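Local coordinates for protein UDP-N-acetylglucosamine pyrophosphorylase (Entamoeba histolytica, PDB 3OC9) that probably catalyses the uridylyl transfer from UTP to N-acetyl-alpha-D-glucosamine 1-phosphate that makes UDP-N-acetylglucosamine and diphosphate, at residues Arg26-Ile31 with Glu81-Tyr86; Glu74-Leu79 with Lys192-Asn197; Tyr360-Ala365 with Glu388-Phe393; Cys377-Arg382 with Leu400-Gln405. All coordinates share one frame; numbering follows the deposited sequence. Where two conformers were deposited one is given.

Contact 1 (Arg26-Ile31 with Glu81-Tyr86); sequences RGLELI and ELASEY. With SO4 (sulfate ion), chain B.
L28 reaches over helix 68-87 with both of its methyl groups. CD1 lies 4.0 Å from the backbone O of L82 and also comes close to CB of Y86. CD2 lies 4.1 Å from CB of L82 and also approaches the backbone N of A83. The two helices cross at nearly a right angle, with a signed crossing angle of -97°. Their axes in these segments come within 8.5 Å. The small side chain of A83 sits at the crossing. Its CB is 3.6 Å from the backbone O of L28. The same CB meets CG2 of I31 at 3.7 Å. CG2 gets there because it is anti to the backbone N, while CG1 lies beside that N (chi1 -69°).

The exposed ring of Y86 meets L28 at CB. CD2 of the ring touches this CB obliquely at 4.0 Å. CE2 comes 3.9 Å from OE1 of E29 in one of the two conformers of E29, so that approach is doubtful. Y25 meets the same ring at a shallow angle between planes.

R26 points away from helix 68-87. Its NH1 donates to O4 of a sulfate at 2.9 Å. NH1 and NH2 each make a weak bond to O1. NE forms a salt bridge with D203 of helix 196-204. The sulfate probably comes from the crystallisation liquor. No hydrogen bond joins the two segments. The helices therefore meet mainly through carbon, with backbone oxygens of L28 and L82 also in van der Waals contact, while the charged groups of R26 and E81 are paired elsewhere.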
# COMPACT_ATOMS: atom_id res chain seq x y z
N ARG A 26 -7.25 -11.81 18.12
CA ARG A 26 -6.79 -12.96 17.32
C ARG A 26 -5.64 -12.54 16.37
O ARG A 26 -4.70 -13.33 16.11
CB ARG A 26 -7.96 -13.59 16.54
CG ARG A 26 -7.59 -14.78 15.60
CD ARG A 26 -7.06 -16.00 16.35
NE ARG A 26 -6.80 -17.11 15.43
CZ ARG A 26 -6.05 -18.17 15.71
NH1 ARG A 26 -5.47 -18.29 16.90
NH2 ARG A 26 -5.88 -19.12 14.79
N GLY A 27 -5.72 -11.31 15.86
CA GLY A 27 -4.63 -10.74 15.04
C GLY A 27 -3.32 -10.62 15.83
O GLY A 27 -2.26 -11.02 15.33
N LEU A 28 -3.38 -10.07 17.04
CA LEU A 28 -2.18 -9.98 17.91
C LEU A 28 -1.60 -11.38 18.22
O LEU A 28 -0.37 -11.54 18.25
CB LEU A 28 -2.47 -9.19 19.22
CG LEU A 28 -2.71 -7.67 19.15
CD1 LEU A 28 -2.88 -7.06 20.56
CD2 LEU A 28 -1.60 -6.91 18.39
N GLU A 29 -2.46 -12.37 18.45
CA GLU A 29 -2.02 -13.76 18.68
C GLU A 29 -1.25 -14.33 17.48
O GLU A 29 -0.16 -14.91 17.64
CB GLU A 29 -3.22 -14.67 19.03
CG GLU A 29 -2.86 -16.16 19.21
CD GLU A 29 -2.06 -16.45 20.48
OE1 GLU A 29 -2.15 -15.66 21.44
OE2 GLU A 29 -1.34 -17.47 20.51
N LEU A 30 -1.80 -14.17 16.28
CA LEU A 30 -1.13 -14.64 15.05
C LEU A 30 0.22 -13.94 14.78
O LEU A 30 1.19 -14.60 14.38
CB LEU A 30 -2.10 -14.57 13.84
CG LEU A 30 -3.27 -15.58 13.91
CD1 LEU A 30 -4.41 -15.26 12.94
CD2 LEU A 30 -2.78 -17.03 13.71
N ILE A 31 0.28 -12.62 15.00
CA ILE A 31 1.54 -11.86 14.88
C ILE A 31 2.58 -12.42 15.89
O ILE A 31 3.73 -12.68 15.52
CB ILE A 31 1.34 -10.32 15.11
CG1 ILE A 31 0.55 -9.67 13.95
CG2 ILE A 31 2.70 -9.60 15.31
CD1 ILE A 31 -0.04 -8.29 14.30
N GLU A 81 5.60 -4.92 19.49
CA GLU A 81 5.49 -4.59 20.93
C GLU A 81 4.10 -4.91 21.51
O GLU A 81 4.01 -5.55 22.57
CB GLU A 81 5.84 -3.11 21.14
CG GLU A 81 5.92 -2.64 22.59
CD GLU A 81 6.53 -1.25 22.71
OE1 GLU A 81 6.00 -0.28 22.11
OE2 GLU A 81 7.55 -1.14 23.42
N LEU A 82 3.04 -4.51 20.81
CA LEU A 82 1.66 -4.82 21.23
C LEU A 82 1.39 -6.34 21.32
O LEU A 82 0.76 -6.82 22.30
CB LEU A 82 0.63 -4.12 20.31
CG LEU A 82 0.55 -2.58 20.39
CD1 LEU A 82 -0.49 -2.00 19.40
CD2 LEU A 82 0.20 -2.11 21.82
N ALA A 83 1.85 -7.08 20.31
CA ALA A 83 1.74 -8.54 20.31
C ALA A 83 2.52 -9.18 21.47
O ALA A 83 2.05 -10.16 22.07
CB ALA A 83 2.20 -9.11 18.96
N SER A 84 3.71 -8.65 21.75
CA SER A 84 4.56 -9.17 22.84
C SER A 84 3.92 -8.94 24.21
O SER A 84 3.94 -9.84 25.07
CB SER A 84 5.98 -8.57 22.78
OG SER A 84 6.80 -9.03 23.87
N GLU A 85 3.33 -7.75 24.42
CA GLU A 85 2.66 -7.43 25.69
C GLU A 85 1.40 -8.28 25.92
O GLU A 85 1.09 -8.65 27.07
CB GLU A 85 2.33 -5.92 25.77
CG GLU A 85 3.58 -5.02 25.74
CD GLU A 85 3.30 -3.51 25.83
OE1 GLU A 85 2.14 -3.08 25.64
OE2 GLU A 85 4.26 -2.75 26.08
N TYR A 86 0.70 -8.61 24.83
CA TYR A 86 -0.50 -9.45 24.89
C TYR A 86 -0.22 -10.93 25.22
O TYR A 86 -0.87 -11.51 26.10
CB TYR A 86 -1.29 -9.33 23.57
CG TYR A 86 -2.49 -10.26 23.45
CD1 TYR A 86 -3.64 -10.06 24.23
CD2 TYR A 86 -2.48 -11.34 22.56
CE1 TYR A 86 -4.74 -10.92 24.12
CE2 TYR A 86 -3.58 -12.19 22.44
CZ TYR A 86 -4.71 -11.97 23.22
OH TYR A 86 -5.79 -12.82 23.11
S SO4 B . -4.01 -21.55 17.17
O1 SO4 B . -3.18 -20.71 16.30
O2 SO4 B . -5.08 -22.16 16.37
O3 SO4 B . -3.19 -22.60 17.76
O4 SO4 B . -4.59 -20.74 18.23

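Contact 2 (Glu74-Leu79 with Lys192-Asn197); sequences ERLLRL and KDVDPN
The segment 74-79 is a piece of helix 68-87. The segment 192-197 is mostly loop and turns into helix 196-204 at its end. The backbones stay well apart, with CA of R75 and CA of D193 nearest at 7.5 Å. V194 is the centre of an inverse gamma turn. D195 is the N-cap of helix 196-204. Its OD1 accepts from N of N197 at 3.2 Å, from above the carboxylate plane. The same OD1 takes ND2 of N197 on its syn lone pair.

R75 lies against D193 with its aliphatic part. OD2 of D193 is 3.5 Å from CG of R75 and about as near to CB and CD. The guanidinium is turned elsewhere: NE of R75 stays 4.9 Å from OD2 of D193, so the two charges do not make contact. NH2 of R75 bonds to O of C191 instead, and F381 forms a cation-pi contact with R75. OD1 of D193 is hydrogen-bonded to NE2 of H184.

L79 meets V194 and P196. Its CD1 lies 3.6 Å from O of V194. Its CD2 meets CD of P196 at 3.7 Å, the side chains lying oblique to each other. The backbone O of K192 touches both CD of R75, at 3.8 Å, and CD1 of L79. L76 CD2 touches CG2 of V194 more loosely, at 4.4 Å.

The contact is buried, and no hydrogen bond joins its segments. V194 and D193 also rest on L38 of strand 36-41, in the mixed central sheet. P196 touches Y24 and L28 of helix 21-32. The loop passes between helix 68-87 and strand 36-41 and leads into helix 196-204.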
# COMPACT_ATOMS: atom_id res chain seq x y z
N GLU A 74 8.90 2.07 11.90
CA GLU A 74 8.41 2.41 13.26
C GLU A 74 7.04 1.77 13.58
O GLU A 74 6.81 1.30 14.72
CB GLU A 74 8.41 3.94 13.46
CG GLU A 74 9.85 4.54 13.57
CD GLU A 74 9.89 6.06 13.79
OE1 GLU A 74 8.85 6.74 13.65
OE2 GLU A 74 11.00 6.58 14.07
N ARG A 75 6.15 1.72 12.59
CA ARG A 75 4.87 1.02 12.76
C ARG A 75 5.07 -0.50 13.00
O ARG A 75 4.39 -1.08 13.86
CB ARG A 75 3.92 1.33 11.58
CG ARG A 75 2.52 0.68 11.70
CD ARG A 75 1.42 1.56 11.07
NE ARG A 75 1.01 2.61 11.98
CZ ARG A 75 0.23 3.65 11.67
NH1 ARG A 75 -0.05 4.53 12.61
NH2 ARG A 75 -0.26 3.83 10.43
N LEU A 76 5.98 -1.15 12.26
CA LEU A 76 6.28 -2.57 12.52
C LEU A 76 6.84 -2.80 13.95
O LEU A 76 6.45 -3.76 14.63
CB LEU A 76 7.25 -3.15 11.45
CG LEU A 76 6.74 -3.23 10.00
CD1 LEU A 76 7.84 -3.84 9.08
CD2 LEU A 76 5.45 -4.07 9.89
N LEU A 77 7.74 -1.91 14.40
CA LEU A 77 8.24 -1.98 15.79
C LEU A 77 7.11 -1.90 16.85
O LEU A 77 7.11 -2.66 17.84
CB LEU A 77 9.34 -0.92 16.05
CG LEU A 77 10.71 -1.19 15.40
CD1 LEU A 77 11.57 0.06 15.47
CD2 LEU A 77 11.47 -2.39 16.02
N ARG A 78 6.13 -1.03 16.62
CA ARG A 78 4.99 -0.86 17.57
C ARG A 78 4.03 -2.06 17.58
O ARG A 78 3.56 -2.49 18.64
CB ARG A 78 4.24 0.45 17.29
CG ARG A 78 2.99 0.72 18.17
CD ARG A 78 3.36 0.78 19.67
NE ARG A 78 2.23 1.21 20.50
CZ ARG A 78 2.21 1.15 21.83
NH1 ARG A 78 3.26 0.65 22.50
NH2 ARG A 78 1.15 1.59 22.50
N LEU A 79 3.73 -2.59 16.38
CA LEU A 79 2.93 -3.81 16.23
C LEU A 79 3.59 -5.02 16.92
O LEU A 79 2.91 -5.79 17.61
CB LEU A 79 2.66 -4.10 14.73
CG LEU A 79 1.65 -3.14 14.07
CD1 LEU A 79 1.72 -3.26 12.53
CD2 LEU A 79 0.22 -3.45 14.58
N LYS A 192 -2.17 1.17 7.78
CA LYS A 192 -1.92 0.45 9.05
C LYS A 192 -0.93 -0.76 8.92
O LYS A 192 -0.64 -1.43 9.91
CB LYS A 192 -3.25 0.02 9.73
CG LYS A 192 -4.11 1.18 10.35
CD LYS A 192 -5.41 0.58 10.97
CE LYS A 192 -6.28 1.64 11.69
NZ LYS A 192 -7.52 0.98 12.31
N ASP A 193 -0.43 -1.04 7.72
CA ASP A 193 0.56 -2.14 7.54
C ASP A 193 -0.06 -3.49 7.95
O ASP A 193 -1.16 -3.80 7.45
CB ASP A 193 1.92 -1.79 8.22
CG ASP A 193 2.59 -0.55 7.58
OD1 ASP A 193 2.53 -0.41 6.34
OD2 ASP A 193 3.18 0.29 8.29
N VAL A 194 0.57 -4.27 8.84
CA VAL A 194 0.01 -5.59 9.25
C VAL A 194 -1.09 -5.38 10.34
O VAL A 194 -0.86 -5.60 11.54
CB VAL A 194 1.14 -6.63 9.66
CG1 VAL A 194 0.55 -8.03 9.98
CG2 VAL A 194 2.19 -6.76 8.55
N ASP A 195 -2.28 -4.95 9.89
CA ASP A 195 -3.38 -4.49 10.77
C ASP A 195 -3.97 -5.69 11.55
O ASP A 195 -4.56 -6.57 10.92
CB ASP A 195 -4.47 -3.81 9.88
CG ASP A 195 -5.70 -3.32 10.66
OD1 ASP A 195 -5.67 -3.35 11.91
OD2 ASP A 195 -6.72 -2.93 10.02
N PRO A 196 -3.83 -5.73 12.90
CA PRO A 196 -4.38 -6.91 13.63
C PRO A 196 -5.89 -7.14 13.40
O PRO A 196 -6.33 -8.31 13.41
CB PRO A 196 -4.08 -6.60 15.12
CG PRO A 196 -3.17 -5.43 15.13
CD PRO A 196 -3.15 -4.77 13.78
N ASN A 197 -6.66 -6.05 13.24
CA ASN A 197 -8.12 -6.15 12.94
C ASN A 197 -8.38 -6.98 11.67
O ASN A 197 -9.28 -7.86 11.63
CB ASN A 197 -8.76 -4.75 12.78
CG ASN A 197 -8.64 -3.88 14.03
OD1 ASN A 197 -9.34 -4.11 15.03
ND2 ASN A 197 -7.77 -2.86 13.99

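Contact 3 (Tyr360-Ala365 with Glu388-Phe393); sequences YYLKKA and EGLKEF
L390 meets the end of helix 347-364 with its CB and CD1. Its CB lies 4.1 Å from CB of A365. CG stands beside the backbone N and anti to the carbonyl carbon (chi1 -49°). From there CD1 reaches in toward the helix. It is 4.0 Å from CB of Y361 and equally near to the carbonyl carbon of that residue. It also lies 4.1 Å from the backbone N of L362. CD1 meets CD2 of L362 at 4.2 Å, where the two leucine side chains cross at about a right angle. The other methyl, CD2, goes to L404 of strand 402-404.

A365 follows the last helical residue. Its CB also approaches the backbone O of L390, at 3.8 Å. That same O accepts the bond from N of F393, in the short 3-10 turn 391-393. F393 comes back toward the helix, and its CD2 lies 4.2 Å from CD2 of L362. The approach to the ring is oblique. CG of E392 lies over the centre of one face of the F393 ring, 3.6 Å above the plane.

Of the Y361 side chain, CB makes the contact; the ring leads away, toward I331 and E386. L362 also touches C377 and F402 on the two short strands. No hydrogen bond crosses between the segments.

This is a small apolar cluster, a helix C-terminus packed on a loop that contains the 3-10 segment 391-393. It joins helix 347-364 to the loop between strands 377-379 and 397-399, on the side where the two-stranded parallel sheet lies.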
# COMPACT_ATOMS: atom_id res chain seq x y z
N TYR A 360 -8.29 13.42 16.93
CA TYR A 360 -9.33 12.41 17.15
C TYR A 360 -8.90 11.31 18.15
O TYR A 360 -9.67 10.97 19.06
CB TYR A 360 -9.82 11.82 15.80
CG TYR A 360 -10.72 10.57 15.90
CD1 TYR A 360 -12.10 10.69 16.08
CD2 TYR A 360 -10.17 9.28 15.81
CE1 TYR A 360 -12.92 9.55 16.17
CE2 TYR A 360 -10.98 8.14 15.90
CZ TYR A 360 -12.35 8.28 16.08
OH TYR A 360 -13.17 7.17 16.17
N TYR A 361 -7.69 10.77 17.99
CA TYR A 361 -7.19 9.70 18.88
C TYR A 361 -7.01 10.22 20.34
O TYR A 361 -7.37 9.53 21.32
CB TYR A 361 -5.89 9.08 18.34
CG TYR A 361 -6.08 8.05 17.19
CD1 TYR A 361 -7.24 7.25 17.12
CD2 TYR A 361 -5.08 7.87 16.23
CE1 TYR A 361 -7.40 6.28 16.06
CE2 TYR A 361 -5.23 6.91 15.17
CZ TYR A 361 -6.39 6.13 15.11
OH TYR A 361 -6.56 5.19 14.08
N LEU A 362 -6.48 11.43 20.48
CA LEU A 362 -6.36 12.05 21.82
C LEU A 362 -7.71 12.19 22.54
O LEU A 362 -7.80 11.90 23.73
CB LEU A 362 -5.63 13.41 21.74
CG LEU A 362 -4.11 13.40 21.62
CD1 LEU A 362 -3.55 14.79 21.21
CD2 LEU A 362 -3.39 12.89 22.89
N LYS A 363 -8.74 12.61 21.81
CA LYS A 363 -10.11 12.75 22.37
C LYS A 363 -10.75 11.39 22.71
O LYS A 363 -11.49 11.28 23.69
CB LYS A 363 -11.01 13.55 21.42
CG LYS A 363 -10.59 15.02 21.25
CD LYS A 363 -11.45 15.73 20.20
CE LYS A 363 -10.92 17.14 19.94
NZ LYS A 363 -11.64 17.84 18.83
N LYS A 364 -10.46 10.37 21.90
CA LYS A 364 -10.98 9.03 22.15
C LYS A 364 -10.35 8.43 23.42
O LYS A 364 -10.96 7.57 24.09
CB LYS A 364 -10.76 8.14 20.91
CG LYS A 364 -11.54 6.83 20.88
CD LYS A 364 -11.40 6.11 19.52
CE LYS A 364 -12.15 4.79 19.51
NZ LYS A 364 -12.40 4.34 18.10
N ALA A 365 -9.14 8.89 23.76
CA ALA A 365 -8.44 8.42 24.95
C ALA A 365 -8.84 9.20 26.23
O ALA A 365 -8.35 8.89 27.32
CB ALA A 365 -6.92 8.48 24.73
N GLU A 388 -4.27 3.54 21.73
CA GLU A 388 -3.89 2.74 22.91
C GLU A 388 -2.62 3.19 23.66
O GLU A 388 -2.44 2.84 24.84
CB GLU A 388 -3.85 1.23 22.57
CG GLU A 388 -2.53 0.69 21.98
CD GLU A 388 -2.17 1.31 20.62
OE1 GLU A 388 -3.09 1.50 19.78
OE2 GLU A 388 -0.97 1.61 20.40
N GLY A 389 -1.77 3.98 23.01
CA GLY A 389 -0.54 4.48 23.66
C GLY A 389 -0.71 5.81 24.38
O GLY A 389 0.27 6.38 24.88
N LEU A 390 -1.95 6.29 24.44
CA LEU A 390 -2.23 7.66 24.88
C LEU A 390 -3.02 7.72 26.20
O LEU A 390 -3.55 8.77 26.55
CB LEU A 390 -2.96 8.44 23.78
CG LEU A 390 -2.37 8.38 22.35
CD1 LEU A 390 -3.34 9.02 21.37
CD2 LEU A 390 -0.99 9.04 22.26
N LYS A 391 -3.07 6.60 26.92
CA LYS A 391 -3.90 6.50 28.15
C LYS A 391 -3.50 7.46 29.27
O LYS A 391 -4.34 7.85 30.09
CB LYS A 391 -3.95 5.06 28.66
CG LYS A 391 -4.73 4.13 27.75
CD LYS A 391 -4.85 2.72 28.29
CE LYS A 391 -5.86 1.95 27.46
NZ LYS A 391 -6.11 0.58 27.98
N GLU A 392 -2.23 7.85 29.29
CA GLU A 392 -1.71 8.77 30.31
C GLU A 392 -2.32 10.17 30.20
O GLU A 392 -2.18 10.99 31.12
CB GLU A 392 -0.17 8.83 30.27
CG GLU A 392 0.40 9.73 29.17
CD GLU A 392 1.87 9.50 28.90
OE1 GLU A 392 2.67 10.43 29.18
OE2 GLU A 392 2.23 8.41 28.41
N PHE A 393 -3.01 10.44 29.09
CA PHE A 393 -3.61 11.76 28.89
C PHE A 393 -5.12 11.83 29.19
O PHE A 393 -5.76 12.85 28.91
CB PHE A 393 -3.31 12.31 27.48
CG PHE A 393 -1.85 12.31 27.11
CD1 PHE A 393 -0.99 13.29 27.61
CD2 PHE A 393 -1.34 11.35 26.24
CE1 PHE A 393 0.36 13.30 27.27
CE2 PHE A 393 0.02 11.35 25.90
CZ PHE A 393 0.87 12.32 26.41

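Contact 4 (Cys377-Arg382 with Leu400-Gln405); sequences CEISFR and LPFILQ
L400 opens the second segment by placing its CD2 4.1 Å from CB of C377. P401 follows through a cis peptide bond, and strand 402-404 begins after it. This strand runs parallel to strand 377-379, with the axes of the two segments 4.9 Å apart and only 7° from parallel.

F402 pairs with C377. Its O accepts from N of E378 at 3.0 Å and also meets CA of C377 in a CA-H...O contact. CD2 of the ring is 4.2 Å from SG of C377, in an oblique sulfur-aromatic contact. CG1 of I379 comes to the ring edge, near its plane. I403 lies opposite E378, on the other face of the sheet, and their side chains meet loosely. The carboxylate of E378 is held by the OH of Y355 and by N of E63.

L404 donates from N to O of E378 at 2.9 Å. Its own O accepts from N of S380 at 3.0 Å. Its CD2 touches CG2 of I379 on the face shared with F402 and C377. Q405 ends the chain. Its side chain bends at chi2 (-72°), which places CD; NE2 beyond it lies 3.9 Å from CB of S380. OE1 is bonded to K66. A water donates to OXT of Q405 at 2.6 Å and also bonds OG of S380. That OG accepts from N of R382, which makes an ST turn.

Helix 347-364 packs on both segments: N358 touches I379, and I359 touches L400. Beyond the strands, S380 to R382 rest on E74 of helix 68-87.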
# COMPACT_ATOMS: atom_id res chain seq x y z
N CYS A 377 -0.26 18.60 15.58
CA CYS A 377 -0.37 17.47 16.52
C CYS A 377 0.36 16.27 15.89
O CYS A 377 -0.20 15.62 15.01
CB CYS A 377 -1.85 17.14 16.77
SG CYS A 377 -2.26 15.91 18.07
N GLU A 378 1.60 16.03 16.31
CA GLU A 378 2.46 14.95 15.77
C GLU A 378 2.72 13.87 16.81
O GLU A 378 3.36 14.12 17.84
CB GLU A 378 3.81 15.49 15.25
CG GLU A 378 3.70 16.59 14.21
CD GLU A 378 4.97 16.80 13.37
OE1 GLU A 378 6.03 16.15 13.61
OE2 GLU A 378 4.91 17.62 12.43
N ILE A 379 2.24 12.66 16.51
CA ILE A 379 2.38 11.50 17.39
C ILE A 379 3.17 10.40 16.66
O ILE A 379 2.71 9.87 15.65
CB ILE A 379 0.98 10.95 17.81
CG1 ILE A 379 0.17 12.05 18.55
CG2 ILE A 379 1.16 9.65 18.64
CD1 ILE A 379 -1.23 11.62 19.05
N SER A 380 4.36 10.07 17.18
CA SER A 380 5.26 9.10 16.52
C SER A 380 4.59 7.75 16.29
O SER A 380 3.91 7.23 17.18
CB SER A 380 6.54 8.90 17.31
OG SER A 380 7.38 7.95 16.66
N PHE A 381 4.78 7.18 15.09
CA PHE A 381 4.30 5.81 14.78
C PHE A 381 4.95 4.77 15.72
O PHE A 381 4.44 3.65 15.87
CB PHE A 381 4.60 5.44 13.31
CG PHE A 381 3.60 5.95 12.27
CD1 PHE A 381 2.71 7.00 12.54
CD2 PHE A 381 3.60 5.40 10.98
CE1 PHE A 381 1.83 7.47 11.54
CE2 PHE A 381 2.73 5.87 9.99
CZ PHE A 381 1.84 6.90 10.28
N ARG A 382 6.07 5.13 16.35
CA ARG A 382 6.69 4.25 17.35
C ARG A 382 5.93 4.22 18.70
O ARG A 382 6.02 3.23 19.44
CB ARG A 382 8.19 4.60 17.54
CG ARG A 382 8.97 3.69 18.49
CD ARG A 382 9.19 2.28 17.92
NE ARG A 382 9.76 1.35 18.90
CZ ARG A 382 9.06 0.65 19.80
NH1 ARG A 382 7.74 0.76 19.88
NH2 ARG A 382 9.70 -0.17 20.63
N LEU A 400 -2.51 22.83 21.61
CA LEU A 400 -1.62 22.66 20.45
C LEU A 400 -0.72 23.89 20.29
O LEU A 400 -1.16 25.00 20.63
CB LEU A 400 -2.42 22.39 19.16
CG LEU A 400 -3.37 21.18 19.16
CD1 LEU A 400 -3.96 20.94 17.76
CD2 LEU A 400 -2.65 19.93 19.65
N PRO A 401 0.52 23.72 19.80
CA PRO A 401 1.19 22.50 19.27
C PRO A 401 1.51 21.40 20.29
O PRO A 401 1.91 21.70 21.43
CB PRO A 401 2.50 23.04 18.67
CG PRO A 401 2.31 24.54 18.58
CD PRO A 401 1.41 24.89 19.72
N PHE A 402 1.36 20.15 19.85
CA PHE A 402 1.67 18.95 20.66
C PHE A 402 2.56 18.03 19.83
O PHE A 402 2.24 17.74 18.66
CB PHE A 402 0.36 18.25 21.05
CG PHE A 402 0.55 16.97 21.85
CD1 PHE A 402 0.78 17.02 23.23
CD2 PHE A 402 0.43 15.73 21.24
CE1 PHE A 402 0.93 15.84 23.98
CE2 PHE A 402 0.57 14.55 21.98
CZ PHE A 402 0.83 14.60 23.36
N ILE A 403 3.70 17.62 20.40
CA ILE A 403 4.67 16.73 19.73
C ILE A 403 5.11 15.60 20.66
O ILE A 403 5.72 15.85 21.72
CB ILE A 403 5.91 17.52 19.19
CG1 ILE A 403 5.49 18.48 18.07
CG2 ILE A 403 7.01 16.55 18.69
CD1 ILE A 403 6.62 19.37 17.54
N LEU A 404 4.83 14.36 20.27
CA LEU A 404 5.14 13.19 21.10
C LEU A 404 6.05 12.23 20.33
O LEU A 404 5.63 11.62 19.35
CB LEU A 404 3.84 12.49 21.54
CG LEU A 404 3.86 11.25 22.44
CD1 LEU A 404 4.46 11.57 23.82
CD2 LEU A 404 2.44 10.69 22.58
N GLN A 405 7.29 12.12 20.77
CA GLN A 405 8.26 11.27 20.08
C GLN A 405 8.82 10.17 20.98
O GLN A 405 8.63 10.18 22.20
CB GLN A 405 9.38 12.11 19.43
CG GLN A 405 8.87 13.14 18.39
CD GLN A 405 8.40 12.49 17.08
OE1 GLN A 405 9.18 11.82 16.39
NE2 GLN A 405 7.14 12.72 16.72
OXT GLN A 405 9.45 9.23 20.48
O HOH W 1 9.82 8.25 18.05

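Contacts 1 and 2 share helix 68-87, and their centres are 10 Å apart. They pack together where CD1 of I31 meets the backbone O of V194, and their segments alternate along the chain. Contacts 3 and 4 come later and also alternate, with centres 12 Å apart. They meet where F393 touches F402. The two pairs are joined by salt bridges and packing: E81 of contact 1 bridges to R382 of contact 4, R78 of contact 2 bridges to E388 of contact 3, and L82 packs on E388. Helix 68-87 thus connects the helices beside the central mixed sheet to the loops that follow strand 377-379, so the C-terminal part of the chain is tied to its early part.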